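Local coordinates for pesticidal crystal protein Cry4Aa (Bacillus thuringiensis, PDB 2C9K) that kills mosquito larvae by binding to midgut epithelial cells and causing their colloid-osmotic lysis, as a pore-forming crystal toxin, at residues Ser272-Tyr277 / Thr448-Phe453. Numbering follows the deposited sequence.
Sequences SPYKYY and TQVYTF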
loop_
_atom_site.group_PDB
_atom_site.type_symbol
_atom_site.label_atom_id
_atom_site.label_comp_id
_atom_site.label_asym_id
_atom_site.label_seq_id
_atom_site.Cartn_x
_atom_site.Cartn_y
_atom_site.Cartn_z
ATOM N N SER A 272 -23.825 15.698 3.400
ATOM C CA SER A 272 -24.670 14.601 3.860
ATOM C C SER A 272 -24.616 14.599 5.380
ATOM O O SER A 272 -23.640 15.056 5.964
ATOM C CB SER A 272 -24.160 13.273 3.315
ATOM O OG SER A 272 -24.138 13.298 1.897
ATOM N N PRO A 273 -25.666 14.088 6.041
ATOM C CA PRO A 273 -25.724 14.043 7.510
ATOM C C PRO A 273 -24.891 12.961 8.184
ATOM O O PRO A 273 -24.519 13.097 9.349
ATOM C CB PRO A 273 -27.210 13.855 7.783
ATOM C CG PRO A 273 -27.606 12.954 6.661
ATOM C CD PRO A 273 -26.929 13.601 5.459
ATOM N N TYR A 274 -24.603 11.892 7.455
ATOM C CA TYR A 274 -23.843 10.779 8.006
ATOM C C TYR A 274 -22.593 11.175 8.789
ATOM O O TYR A 274 -22.065 10.379 9.569
ATOM C CB TYR A 274 -23.480 9.806 6.882
ATOM C CG TYR A 274 -24.680 9.473 6.045
ATOM C CD1 TYR A 274 -24.854 10.050 4.791
ATOM C CD2 TYR A 274 -25.696 8.658 6.546
ATOM C CE1 TYR A 274 -26.018 9.831 4.055
ATOM C CE2 TYR A 274 -26.861 8.430 5.820
ATOM C CZ TYR A 274 -27.013 9.024 4.574
ATOM O OH TYR A 274 -28.158 8.820 3.845
ATOM N N LYS A 275 -22.121 12.397 8.591
ATOM C CA LYS A 275 -20.937 12.845 9.306
ATOM C C LYS A 275 -21.234 13.020 10.790
ATOM O O LYS A 275 -20.315 13.145 11.595
ATOM C CB LYS A 275 -20.426 14.160 8.712
ATOM C CG LYS A 275 -21.494 15.233 8.581
ATOM C CD LYS A 275 -20.945 16.483 7.930
ATOM C CE LYS A 275 -21.945 17.619 8.011
ATOM N NZ LYS A 275 -21.483 18.835 7.276
ATOM N N TYR A 276 -22.516 13.009 11.152
ATOM C CA TYR A 276 -22.927 13.191 12.548
ATOM C C TYR A 276 -23.157 11.874 13.279
ATOM O O TYR A 276 -23.403 11.857 14.478
ATOM C CB TYR A 276 -24.198 14.048 12.622
ATOM C CG TYR A 276 -24.020 15.478 12.151
ATOM C CD1 TYR A 276 -24.819 15.999 11.136
ATOM C CD2 TYR A 276 -23.055 16.311 12.718
ATOM C CE1 TYR A 276 -24.663 17.304 10.694
ATOM C CE2 TYR A 276 -22.890 17.625 12.281
ATOM C CZ TYR A 276 -23.699 18.107 11.266
ATOM O OH TYR A 276 -23.534 19.386 10.802
ATOM N N TYR A 277 -23.084 10.774 12.539
ATOM C CA TYR A 277 -23.258 9.446 13.112
ATOM C C TYR A 277 -21.946 8.979 13.710
ATOM O O TYR A 277 -20.901 9.605 13.515
ATOM C CB TYR A 277 -23.692 8.454 12.041
ATOM C CG TYR A 277 -25.146 8.548 11.675
ATOM C CD1 TYR A 277 -25.681 9.727 11.160
ATOM C CD2 TYR A 277 -25.997 7.461 11.857
ATOM C CE1 TYR A 277 -27.031 9.821 10.839
ATOM C CE2 TYR A 277 -27.342 7.542 11.539
ATOM C CZ TYR A 277 -27.848 8.722 11.032
ATOM O OH TYR A 277 -29.173 8.799 10.710
ATOM N N THR A 448 -29.812 11.832 0.647
ATOM C CA THR A 448 -28.380 11.958 0.435
ATOM C C THR A 448 -27.718 10.603 0.514
ATOM O O THR A 448 -28.231 9.687 1.146
ATOM C CB THR A 448 -27.722 12.860 1.476
ATOM O OG1 THR A 448 -28.139 12.453 2.777
ATOM C CG2 THR A 448 -28.107 14.292 1.261
ATOM N N GLN A 449 -26.562 10.497 -0.126
ATOM C CA GLN A 449 -25.796 9.257 -0.165
ATOM C C GLN A 449 -24.323 9.633 -0.296
ATOM O O GLN A 449 -23.976 10.528 -1.072
ATOM C CB GLN A 449 -26.242 8.438 -1.373
ATOM C CG GLN A 449 -25.749 7.015 -1.414
ATOM C CD GLN A 449 -26.189 6.295 -2.683
ATOM O OE1 GLN A 449 -25.891 5.116 -2.881
ATOM N NE2 GLN A 449 -26.900 7.005 -3.547
ATOM N N VAL A 450 -23.470 8.972 0.483
ATOM C CA VAL A 450 -22.025 9.221 0.455
ATOM C C VAL A 450 -21.317 8.017 -0.166
ATOM O O VAL A 450 -21.564 6.872 0.225
ATOM C CB VAL A 450 -21.453 9.428 1.875
ATOM C CG1 VAL A 450 -19.949 9.483 1.821
ATOM C CG2 VAL A 450 -21.981 10.712 2.467
ATOM N N TYR A 451 -20.437 8.268 -1.131
ATOM C CA TYR A 451 -19.723 7.173 -1.774
ATOM C C TYR A 451 -18.251 7.178 -1.399
ATOM O O TYR A 451 -17.715 8.178 -0.923
ATOM C CB TYR A 451 -19.807 7.273 -3.304
ATOM C CG TYR A 451 -21.198 7.330 -3.905
ATOM C CD1 TYR A 451 -21.925 8.522 -3.933
ATOM C CD2 TYR A 451 -21.765 6.203 -4.493
ATOM C CE1 TYR A 451 -23.180 8.587 -4.536
ATOM C CE2 TYR A 451 -23.011 6.256 -5.094
ATOM C CZ TYR A 451 -23.717 7.447 -5.117
ATOM O OH TYR A 451 -24.951 7.495 -5.734
ATOM N N THR A 452 -17.604 6.045 -1.621
ATOM C CA THR A 452 -16.180 5.913 -1.386
ATOM C C THR A 452 -15.670 5.089 -2.550
ATOM O O THR A 452 -16.323 4.139 -2.985
ATOM C CB THR A 452 -15.860 5.168 -0.089
ATOM O OG1 THR A 452 -16.683 4.007 0.001
ATOM C CG2 THR A 452 -16.088 6.055 1.114
ATOM N N PHE A 453 -14.517 5.470 -3.072
ATOM C CA PHE A 453 -13.924 4.754 -4.187
ATOM C C PHE A 453 -12.676 4.056 -3.674
ATOM O O PHE A 453 -11.753 4.699 -3.188
ATOM C CB PHE A 453 -13.599 5.736 -5.316
ATOM C CG PHE A 453 -14.817 6.442 -5.869
ATOM C CD1 PHE A 453 -15.425 7.477 -5.159
ATOM C CD2 PHE A 453 -15.401 6.020 -7.065
ATOM C CE1 PHE A 453 -16.594 8.076 -5.627
ATOM C CE2 PHE A 453 -16.570 6.614 -7.540
ATOM C CZ PHE A 453 -17.167 7.641 -6.819
#
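Tyr274 donates its phenol OH to the backbone O of Thr448, 2.8 Å away. This is the one hydrogen bond between 272-277 and 448-453. The C=O...OH angle is 135°, and the phenol oxygen sits above the carbonyl plane, about 45° out of it. The acceptor O lies at the edge of the tyrosine ring, in its plane. Tyr274 CG stands beside its own backbone N (chi1 -49°), which carries CG toward Thr448. The side chain runs past those of Thr448 and Val450 in the opposite direction. Pro273 CG covers one ring face, over the centre. Val450 CG2 approaches the ring obliquely, 3.8 Å from Tyr274 CD1. Thr448 OG1 also comes in obliquely, 3.6 Å from Tyr274 CE1. Thr448 OG1 meets Pro273 CD tip to tip at 3.2 Å. Ser272 points its CB toward 448-453. Ser272 OG touches Val450 CG2 at 3.4 Å, but its hydrogen bond goes to Asn268 O. Asn268 ND2 in turn binds Gln449 O, a second tie between the 268-277 loop and 448-453. Tyr446 meets the Tyr274 ring. Nearly all the touching residues are buried. The arrangement packs a loop with a short 3-10 turn, between strand 262-267 and helix 279-286, against Val450 and the residues leading into strand 450-457. That strand is the middle one of a three-stranded antiparallel sheet of the beta-prism domain II of three-domain Cry toxins.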